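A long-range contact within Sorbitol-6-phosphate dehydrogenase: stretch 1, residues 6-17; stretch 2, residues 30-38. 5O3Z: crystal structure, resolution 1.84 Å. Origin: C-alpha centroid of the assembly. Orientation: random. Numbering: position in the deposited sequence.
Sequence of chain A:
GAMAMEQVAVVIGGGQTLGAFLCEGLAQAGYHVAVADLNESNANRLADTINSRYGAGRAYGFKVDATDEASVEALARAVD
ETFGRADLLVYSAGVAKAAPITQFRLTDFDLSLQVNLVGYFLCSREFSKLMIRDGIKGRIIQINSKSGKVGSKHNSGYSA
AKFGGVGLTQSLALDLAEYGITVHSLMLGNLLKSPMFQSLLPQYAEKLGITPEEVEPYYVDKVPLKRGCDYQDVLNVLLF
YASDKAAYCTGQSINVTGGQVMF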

# COMPACT_ATOMS: atom_id res chain seq x y z
N GLU A 6 17.17 -32.79 3.80
CA GLU A 6 17.22 -33.30 2.37
C GLU A 6 16.64 -32.40 1.24
O GLU A 6 16.43 -32.85 0.09
CB GLU A 6 16.50 -34.64 2.34
CG GLU A 6 17.30 -35.76 2.95
CD GLU A 6 16.38 -36.89 3.33
OE1 GLU A 6 15.71 -37.42 2.42
OE2 GLU A 6 16.30 -37.21 4.52
N GLN A 7 16.44 -31.13 1.54
CA GLN A 7 15.85 -30.19 0.56
C GLN A 7 16.82 -29.74 -0.57
O GLN A 7 18.06 -29.55 -0.38
CB GLN A 7 15.27 -28.97 1.30
CG GLN A 7 14.30 -29.28 2.45
CD GLN A 7 13.47 -28.06 2.87
OE1 GLN A 7 12.73 -28.08 3.84
NE2 GLN A 7 13.57 -26.99 2.10
N VAL A 8 16.23 -29.54 -1.74
CA VAL A 8 16.94 -29.07 -2.93
C VAL A 8 16.50 -27.66 -3.29
O VAL A 8 15.32 -27.46 -3.48
CB VAL A 8 16.53 -29.97 -4.12
CG1 VAL A 8 17.03 -29.42 -5.43
CG2 VAL A 8 17.04 -31.38 -3.88
N ALA A 9 17.46 -26.75 -3.43
CA ALA A 9 17.19 -25.41 -3.88
C ALA A 9 17.65 -25.34 -5.32
O ALA A 9 18.77 -25.79 -5.64
CB ALA A 9 18.01 -24.41 -3.09
N VAL A 10 16.82 -24.78 -6.18
CA VAL A 10 17.23 -24.37 -7.56
C VAL A 10 17.42 -22.87 -7.57
O VAL A 10 16.47 -22.12 -7.26
CB VAL A 10 16.12 -24.77 -8.56
CG1 VAL A 10 16.59 -24.54 -9.99
CG2 VAL A 10 15.69 -26.21 -8.34
N VAL A 11 18.59 -22.38 -7.96
CA VAL A 11 18.81 -20.95 -8.10
C VAL A 11 19.08 -20.58 -9.58
O VAL A 11 20.12 -20.96 -10.16
CB VAL A 11 20.00 -20.50 -7.27
CG1 VAL A 11 20.18 -18.99 -7.31
CG2 VAL A 11 19.85 -20.94 -5.83
N ILE A 12 18.15 -19.81 -10.17
CA ILE A 12 18.24 -19.31 -11.54
C ILE A 12 19.03 -18.03 -11.44
O ILE A 12 18.62 -17.06 -10.67
CB ILE A 12 16.86 -18.97 -12.15
CG1 ILE A 12 15.78 -20.01 -11.84
CG2 ILE A 12 16.92 -18.70 -13.66
CD1 ILE A 12 16.01 -21.40 -12.35
N GLY A 13 20.10 -17.95 -12.21
CA GLY A 13 21.06 -16.82 -12.13
C GLY A 13 22.09 -17.04 -11.03
O GLY A 13 22.76 -16.10 -10.63
N GLY A 14 22.26 -18.30 -10.63
CA GLY A 14 23.21 -18.72 -9.63
C GLY A 14 24.69 -18.61 -9.91
O GLY A 14 25.50 -18.79 -9.00
N GLY A 15 25.08 -18.23 -11.11
CA GLY A 15 26.46 -18.38 -11.51
C GLY A 15 27.39 -17.25 -11.22
O GLY A 15 28.59 -17.36 -11.44
N GLN A 16 26.88 -16.17 -10.69
CA GLN A 16 27.76 -15.06 -10.36
C GLN A 16 27.07 -14.16 -9.34
O GLN A 16 25.88 -14.33 -9.08
CB GLN A 16 28.08 -14.25 -11.62
CG GLN A 16 26.81 -13.93 -12.41
CD GLN A 16 27.00 -12.85 -13.47
OE1 GLN A 16 27.60 -13.10 -14.51
NE2 GLN A 16 26.46 -11.67 -13.21
N THR A 17 27.86 -13.22 -8.79
CA THR A 17 27.42 -12.10 -7.96
C THR A 17 26.43 -12.59 -6.90
O THR A 17 26.74 -13.56 -6.20
CB THR A 17 26.93 -10.96 -8.87
OG1 THR A 17 26.05 -11.50 -9.86
CG2 THR A 17 28.12 -10.35 -9.60
N GLY A 30 22.54 -26.23 4.66
CA GLY A 30 22.14 -27.60 4.51
C GLY A 30 21.37 -28.00 3.27
O GLY A 30 20.86 -29.11 3.23
N TYR A 31 21.26 -27.12 2.27
CA TYR A 31 20.55 -27.46 1.02
C TYR A 31 21.48 -28.18 0.00
O TYR A 31 22.67 -27.83 -0.16
CB TYR A 31 19.89 -26.20 0.36
CG TYR A 31 18.63 -25.58 1.08
CD1 TYR A 31 18.77 -24.66 2.13
CD2 TYR A 31 17.34 -25.88 0.65
CE1 TYR A 31 17.65 -24.10 2.73
CE2 TYR A 31 16.22 -25.34 1.24
CZ TYR A 31 16.38 -24.46 2.31
OH TYR A 31 15.25 -23.93 2.86
N HIS A 32 20.90 -29.09 -0.76
CA HIS A 32 21.48 -29.46 -2.08
C HIS A 32 21.11 -28.36 -3.09
O HIS A 32 19.99 -27.87 -3.08
CB HIS A 32 20.96 -30.79 -2.56
CG HIS A 32 21.65 -31.95 -1.92
ND1 HIS A 32 21.36 -32.36 -0.63
CD2 HIS A 32 22.58 -32.81 -2.40
CE1 HIS A 32 22.11 -33.42 -0.35
NE2 HIS A 32 22.85 -33.70 -1.41
N VAL A 33 22.06 -27.94 -3.90
CA VAL A 33 21.86 -26.76 -4.72
C VAL A 33 22.00 -27.13 -6.20
O VAL A 33 22.97 -27.78 -6.60
CB VAL A 33 22.80 -25.62 -4.34
CG1 VAL A 33 22.52 -24.39 -5.21
CG2 VAL A 33 22.63 -25.25 -2.86
N ALA A 34 20.99 -26.75 -6.98
CA ALA A 34 21.06 -26.75 -8.45
C ALA A 34 21.40 -25.32 -8.90
O ALA A 34 20.55 -24.42 -8.77
CB ALA A 34 19.75 -27.23 -9.03
N VAL A 35 22.65 -25.10 -9.31
CA VAL A 35 23.16 -23.80 -9.83
C VAL A 35 22.82 -23.70 -11.34
O VAL A 35 23.47 -24.41 -12.18
CB VAL A 35 24.68 -23.65 -9.61
CG1 VAL A 35 25.21 -22.27 -10.00
CG2 VAL A 35 25.02 -23.98 -8.15
N ALA A 36 21.80 -22.86 -11.66
CA ALA A 36 21.29 -22.72 -13.04
C ALA A 36 21.70 -21.35 -13.60
O ALA A 36 21.47 -20.30 -12.97
CB ALA A 36 19.80 -22.95 -13.09
N ASP A 37 22.34 -21.33 -14.77
CA ASP A 37 22.77 -20.06 -15.29
C ASP A 37 22.97 -20.02 -16.83
O ASP A 37 23.21 -21.05 -17.47
CB ASP A 37 24.06 -19.66 -14.56
CG ASP A 37 24.32 -18.19 -14.58
OD1 ASP A 37 25.00 -17.77 -15.57
OD2 ASP A 37 23.86 -17.45 -13.61
N LEU A 38 22.88 -18.84 -17.40
CA LEU A 38 23.07 -18.70 -18.87
C LEU A 38 24.51 -19.16 -19.19
O LEU A 38 24.72 -19.83 -20.20
CB LEU A 38 22.80 -17.26 -19.35
CG LEU A 38 22.61 -16.87 -20.84
CD1 LEU A 38 21.41 -17.52 -21.48
CD2 LEU A 38 22.43 -15.36 -20.96
O HOH W 1 13.20 -24.07 1.52
O HOH W 2 19.73 -30.97 1.53

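Strands 8-12 and 32-37 of Sorbitol-6-phosphate dehydrogenase lie side by side as parallel neighbors in a sheet, their axes 4.6 Å apart at closest approach and inclined by 19°. Val-8 pairs with His-32, and the register runs on through Val-10 with Ala-34 to Ile-12 with Ala-36. The hydrogen bonds pass back and forth between odd-numbered residues of the first stretch and even-numbered residues of the second: His-32 N to Gln-7 O (2.9 Å), Ala-9 N to His-32 O (2.8 Å), Ala-34 N to Ala-9 O (2.8 Å), Val-11 N to Ala-34 O (2.9 Å), Ala-36 N to Val-11 O (2.9 Å) and Gly-13 N to Ala-36 O (2.8 Å). CA-H...O contacts fill in between them, as from Val-8 CA to His-32 O (3.3 Å) and from Val-33 CA to Ala-9 O (3.4 Å).

At the end of its strand the first chain bends through a type II turn from Val-11 to Gly-14, with Gly-13 at a positive phi that favors glycine. Ala-36 O accepts a second bond here, from Gly-14 N (3.2 Å). Asp-37, with its CA-to-CB bond toward the first stretch, ends the contact: its OD2 accepts a hydrogen bond from Gly-15 N (2.9 Å), so a carboxylate takes up an amide of the glycine loop. Close packing leaves little room there; an ideal CB on Gly-15 would lie 2.7 Å from Asp-37 CG, a clash, and one on Gly-14 would sit tightly, 3.2 Å from Val-35 CG1.

Side chains alternate between the two faces of the sheet. On one face, Val-10 CG2 meets Ala-34 CB at 4.2 Å and Ile-12 CD1 meets Ala-36 CB at 4.2 Å, each pairing a branched side chain with a lone methyl. On the other, Val-11 CG2 approaches Val-33 CG1 at 4.4 Å. These residues are buried, as befits aliphatic groups with no polar atoms to satisfy, while the backbone atoms of Val-11, Ala-34 and Ala-36 carry hydrogen bonds of the ladder. Together the two stretches bury 710 Å², both sides summed.

At the start of the pair, the Tyr-31 ring packs beside the first stretch, with CD2 4.1 Å from Ala-9 CB and CE2 3.2 Å from Gln-7 NE2. Water 1 joins the polar ends, accepting from Gln-7 NE2 (3.0 Å) and lying 2.5 Å from Tyr-31 OH. Water 2 donates to Gln-7 O (2.9 Å) and Gly-30 O (2.8 Å) and also bonds His-32 ND1 (3.0 Å), tying the partly exposed histidine to both backbones.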